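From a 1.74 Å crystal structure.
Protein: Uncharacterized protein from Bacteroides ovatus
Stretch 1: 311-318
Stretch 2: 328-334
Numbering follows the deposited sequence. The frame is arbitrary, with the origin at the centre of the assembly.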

HETATM    1  N   MSE A 311      12.359  -8.193 -13.599  1.00 36.66           N
HETATM    2  CA  MSE A 311      12.244  -7.185 -12.530  1.00 35.12           C
HETATM    3  C   MSE A 311      12.023  -5.848 -13.179  1.00 24.23           C
HETATM    4  O   MSE A 311      12.720  -5.459 -14.140  1.00 30.83           O
HETATM    5  CB  MSE A 311      13.461  -7.078 -11.571  1.00 38.62           C
HETATM    6  CG  MSE A 311      13.166  -6.321 -10.247  1.00 38.58           C
HETATM    7 SE   MSE A 311      14.802  -5.644  -9.323  0.75 43.40          SE
HETATM    8  CE  MSE A 311      15.678  -4.558 -10.716  1.00 51.03           C
ATOM      9  N   ILE A 312      11.068  -5.104 -12.649  1.00 19.20           N
ATOM     10  CA  ILE A 312      10.861  -3.747 -13.126  1.00 16.58           C
ATOM     11  C   ILE A 312      11.956  -2.872 -12.471  1.00 17.14           C
ATOM     12  O   ILE A 312      12.187  -2.953 -11.252  1.00 18.49           O
ATOM     13  CB  ILE A 312       9.451  -3.226 -12.806  1.00 15.43           C
ATOM     14  CG1 ILE A 312       8.381  -4.154 -13.399  1.00 17.33           C
ATOM     15  CG2 ILE A 312       9.280  -1.828 -13.367  1.00 13.93           C
ATOM     16  CD1 ILE A 312       7.016  -3.999 -12.774  1.00 18.40           C
ATOM     17  N   PRO A 313      12.639  -2.041 -13.270  1.00 15.39           N
ATOM     18  CA  PRO A 313      13.800  -1.289 -12.802  1.00 14.62           C
ATOM     19  C   PRO A 313      13.521  -0.209 -11.774  1.00 12.82           C
ATOM     20  O   PRO A 313      14.460   0.327 -11.182  1.00 13.47           O
ATOM     21  CB  PRO A 313      14.328  -0.613 -14.085  1.00 16.84           C
ATOM     22  CG  PRO A 313      13.606  -1.235 -15.213  1.00 17.07           C
ATOM     23  CD  PRO A 313      12.337  -1.778 -14.686  1.00 17.04           C
ATOM     24  N   ILE A 314      12.249   0.154 -11.605  1.00 10.62           N
ATOM     25  CA  ILE A 314      11.875   1.142 -10.606  1.00 11.02           C
ATOM     26  C   ILE A 314      10.757   0.568  -9.717  1.00 10.49           C
ATOM     27  O   ILE A 314       9.983  -0.314 -10.128  1.00 11.12           O
ATOM     28  CB  ILE A 314      11.449   2.491 -11.218  1.00 12.33           C
ATOM     29  CG1 ILE A 314      10.176   2.366 -12.025  1.00 12.16           C
ATOM     30  CG2 ILE A 314      12.548   3.063 -12.117  1.00 12.68           C
ATOM     31  CD1 ILE A 314       9.687   3.667 -12.607  1.00 12.39           C
ATOM     32  N   ALA A 315      10.698   1.069  -8.486  1.00 10.17           N
ATOM     33  CA  ALA A 315       9.679   0.657  -7.537  1.00 10.25           C
ATOM     34  C   ALA A 315       8.420   1.472  -7.689  1.00 10.12           C
ATOM     35  O   ALA A 315       8.476   2.657  -8.003  1.00 10.44           O
ATOM     36  CB  ALA A 315      10.192   0.812  -6.119  1.00 10.91           C
ATOM     37  N   ARG A 316       7.290   0.861  -7.395  1.00  9.11           N
ATOM     38  CA  ARG A 316       6.083   1.635  -7.200  1.00  8.79           C
ATOM     39  C   ARG A 316       6.245   2.485  -5.906  1.00  9.06           C
ATOM     40  O   ARG A 316       6.865   2.053  -4.936  1.00 10.49           O
ATOM     41  CB  ARG A 316       4.889   0.725  -7.122  1.00  9.44           C
ATOM     42  CG  ARG A 316       4.620   0.088  -8.465  1.00 10.08           C
ATOM     43  CD  ARG A 316       3.580  -0.989  -8.407  1.00 10.72           C
ATOM     44  NE  ARG A 316       4.067  -2.129  -7.651  1.00 11.21           N
ATOM     45  CZ  ARG A 316       3.469  -3.307  -7.602  1.00 12.75           C
ATOM     46  NH1 ARG A 316       2.326  -3.510  -8.229  1.00 12.83           N
ATOM     47  NH2 ARG A 316       3.998  -4.279  -6.876  1.00 12.69           N
ATOM     48  N   PRO A 317       5.742   3.718  -5.924  1.00  9.09           N
ATOM     49  CA  PRO A 317       6.099   4.669  -4.888  1.00  8.91           C
ATOM     50  C   PRO A 317       5.162   4.800  -3.703  1.00  9.16           C
ATOM     51  O   PRO A 317       4.000   4.365  -3.745  1.00  9.73           O
ATOM     52  CB  PRO A 317       6.136   5.979  -5.667  1.00  9.17           C
ATOM     53  CG  PRO A 317       5.035   5.828  -6.653  1.00  8.80           C
ATOM     54  CD  PRO A 317       5.147   4.387  -7.100  1.00  8.25           C
ATOM     55  N   ARG A 318       5.672   5.440  -2.658  1.00 10.27           N
ATOM     56  CA  ARG A 318       4.838   5.891  -1.523  1.00 10.50           C
ATOM     57  C   ARG A 318       5.065   7.383  -1.326  1.00  9.68           C
ATOM     58  O   ARG A 318       6.098   7.915  -1.743  1.00 10.09           O
ATOM     59  CB  ARG A 318       5.190   5.173  -0.215  1.00 11.40           C
ATOM     60  CG  ARG A 318       4.901   3.672  -0.146  1.00 14.32           C
ATOM     61  CD  ARG A 318       3.521   3.413   0.349  1.00 15.21           C
ATOM     62  NE  ARG A 318       3.135   2.010   0.558  1.00 13.77           N
ATOM     63  CZ  ARG A 318       2.631   1.538   1.689  1.00 16.32           C
ATOM     64  NH1 ARG A 318       2.533   2.300   2.786  1.00 17.72           N
ATOM     65  NH2 ARG A 318       2.256   0.278   1.750  1.00 18.51           N
TER
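Stretch 2 (328-334) YIFRDEE

Stretch 2 runs antiparallel to stretch 1 and is held mainly by backbone hydrogen bonds, in two separate ladders whose register slips by one residue, with an arginine side chain reinforcing one end. The end-to-end directions differ by 165°. At the strand end, Arg-318 and Ile-329 form a mutually hydrogen-bonded pair: Ile-329 N donates to Arg-318 O at 2.8 Å, and Arg-318 N to Ile-329 O at 3.1 Å. Both CB atoms point to the same face of the sheet. Next to this pair the Tyr-328 ring packs on proline, with CE1 of Tyr-328 3.6 Å from CB of Pro-317.

Beyond the slip, Ile-314 and Asp-332 come together, their CA atoms 4.5 Å apart. The bonds here are made by their neighbours: Ala-315 N donates to Arg-331 O at 2.9 Å and Glu-333 N, where a 3-10 segment begins, to Pro-313 O at 3.0 Å.

Arg-331, which has the largest area covered by the opposite stretch, folds its side chain back along stretch 1. Its NH1 donates to Ile-312 O at 3.1 Å, while Ala-315 N lies over one face of the guanidinium. Water extends the pattern: one molecule links Ile-312 O to Arg-331 NH2, another Met-311 O to Glu-333 OE2.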

ATOM      1  N   TYR A 328       8.346  11.931  -1.364  1.00 10.27           N
ATOM      2  CA  TYR A 328       8.025  10.912  -2.367  1.00  9.47           C
ATOM      3  C   TYR A 328       9.137   9.868  -2.379  1.00  9.50           C
ATOM      4  O   TYR A 328      10.283  10.150  -2.747  1.00  9.85           O
ATOM      5  CB  TYR A 328       7.910  11.618  -3.707  1.00  9.47           C
ATOM      6  CG  TYR A 328       7.280  10.857  -4.858  1.00  8.95           C
ATOM      7  CD1 TYR A 328       7.976   9.850  -5.515  1.00  8.86           C
ATOM      8  CD2 TYR A 328       6.007  11.207  -5.340  1.00  8.94           C
ATOM      9  CE1 TYR A 328       7.428   9.182  -6.570  1.00  8.76           C
ATOM     10  CE2 TYR A 328       5.447  10.534  -6.404  1.00  8.55           C
ATOM     11  CZ  TYR A 328       6.160   9.518  -7.003  1.00  8.51           C
ATOM     12  OH  TYR A 328       5.609   8.884  -8.094  1.00  9.16           O
ATOM     13  N   ILE A 329       8.796   8.652  -1.947  1.00  9.86           N
ATOM     14  CA  ILE A 329       9.758   7.590  -1.722  1.00  9.58           C
ATOM     15  C   ILE A 329       9.737   6.583  -2.886  1.00  8.75           C
ATOM     16  O   ILE A 329       8.655   6.148  -3.335  1.00  8.42           O
ATOM     17  CB  ILE A 329       9.491   6.867  -0.397  1.00 10.43           C
ATOM     18  CG1 ILE A 329       9.359   7.858   0.763  1.00 11.27           C
ATOM     19  CG2 ILE A 329      10.606   5.877  -0.111  1.00 10.31           C
ATOM     20  CD1 ILE A 329      10.612   8.682   1.022  1.00 13.56           C
ATOM     21  N   PHE A 330      10.920   6.295  -3.426  1.00  8.19           N
ATOM     22  CA  PHE A 330      11.062   5.434  -4.566  1.00  8.41           C
ATOM     23  C   PHE A 330      12.392   4.662  -4.567  1.00  8.91           C
ATOM     24  O   PHE A 330      13.149   4.721  -3.613  1.00  8.67           O
ATOM     25  CB  PHE A 330      10.879   6.235  -5.846  1.00  9.02           C
ATOM     26  CG  PHE A 330      11.991   7.185  -6.165  1.00 10.38           C
ATOM     27  CD1 PHE A 330      12.066   8.435  -5.555  1.00 10.65           C
ATOM     28  CD2 PHE A 330      12.930   6.874  -7.155  1.00 11.07           C
ATOM     29  CE1 PHE A 330      13.044   9.344  -5.922  1.00 11.50           C
ATOM     30  CE2 PHE A 330      13.926   7.770  -7.490  1.00 11.68           C
ATOM     31  CZ  PHE A 330      13.997   9.003  -6.856  1.00 11.77           C
ATOM     32  N   ARG A 331      12.603   3.893  -5.622  1.00  8.70           N
ATOM     33  CA  ARG A 331      13.855   3.147  -5.806  1.00  8.99           C
ATOM     34  C   ARG A 331      14.047   3.016  -7.297  1.00  9.22           C
ATOM     35  O   ARG A 331      13.124   2.610  -8.012  1.00 10.54           O
ATOM     36  CB  ARG A 331      13.742   1.803  -5.091  1.00  9.04           C
ATOM     37  CG  ARG A 331      14.851   0.775  -5.350  1.00  9.69           C
ATOM     38  CD  ARG A 331      14.620  -0.050  -6.601  1.00 10.06           C
ATOM     39  NE  ARG A 331      13.457  -0.903  -6.448  1.00  9.59           N
ATOM     40  CZ  ARG A 331      12.840  -1.557  -7.426  1.00  9.58           C
ATOM     41  NH1 ARG A 331      13.224  -1.459  -8.702  1.00 10.18           N
ATOM     42  NH2 ARG A 331      11.833  -2.341  -7.109  1.00  9.67           N
ATOM     43  N   ASP A 332      15.260   3.289  -7.770  1.00  9.82           N
ATOM     44  CA  ASP A 332      15.519   3.376  -9.214  1.00 11.05           C
ATOM     45  C   ASP A 332      16.886   2.781  -9.540  1.00 11.51           C
ATOM     46  O   ASP A 332      17.895   3.166  -8.947  1.00 10.45           O
ATOM     47  CB  ASP A 332      15.427   4.858  -9.627  1.00 11.92           C
ATOM     48  CG  ASP A 332      15.347   5.089 -11.156  1.00 13.28           C
ATOM     49  OD1 ASP A 332      15.857   4.282 -11.972  1.00 12.70           O
ATOM     50  OD2 ASP A 332      14.805   6.170 -11.517  1.00 13.31           O
ATOM     51  N   GLU A 333      16.920   1.856 -10.497  1.00 14.01           N
ATOM     52  CA  GLU A 333      18.200   1.352 -11.034  1.00 18.07           C
ATOM     53  C   GLU A 333      19.156   2.465 -11.468  1.00 18.33           C
ATOM     54  O   GLU A 333      20.387   2.326 -11.331  1.00 17.06           O
ATOM     55  CB  GLU A 333      17.986   0.428 -12.227  1.00 24.05           C
ATOM     56  CG  GLU A 333      17.644  -0.997 -11.833  1.00 32.67           C
ATOM     57  CD  GLU A 333      17.754  -1.988 -12.994  1.00 44.06           C
ATOM     58  OE1 GLU A 333      18.292  -1.628 -14.073  1.00 39.08           O
ATOM     59  OE2 GLU A 333      17.281  -3.128 -12.814  1.00 42.92           O
ATOM     60  N   GLU A 334      18.609   3.565 -11.966  1.00 18.24           N
ATOM     61  CA  GLU A 334      19.433   4.731 -12.325  1.00 20.25           C
ATOM     62  C   GLU A 334      20.201   5.316 -11.156  1.00 19.43           C
ATOM     63  O   GLU A 334      21.159   6.048 -11.376  1.00 18.85           O
ATOM     64  CB  GLU A 334      18.579   5.886 -12.896  1.00 24.37           C
ATOM     65  CG  GLU A 334      18.172   5.683 -14.333  1.00 27.48           C
ATOM     66  CD  GLU A 334      17.683   6.958 -15.018  1.00 26.52           C
ATOM     67  OE1 GLU A 334      17.588   8.034 -14.397  1.00 28.63           O
ATOM     68  OE2 GLU A 334      17.391   6.871 -16.200  1.00 26.37           O
TER
HETATM   69  O   HOH W   1      15.517  -4.887 -13.879  1.00 36.14           O
HETATM   70  O   HOH W   2      10.231  -3.992  -9.085  1.00 15.66           O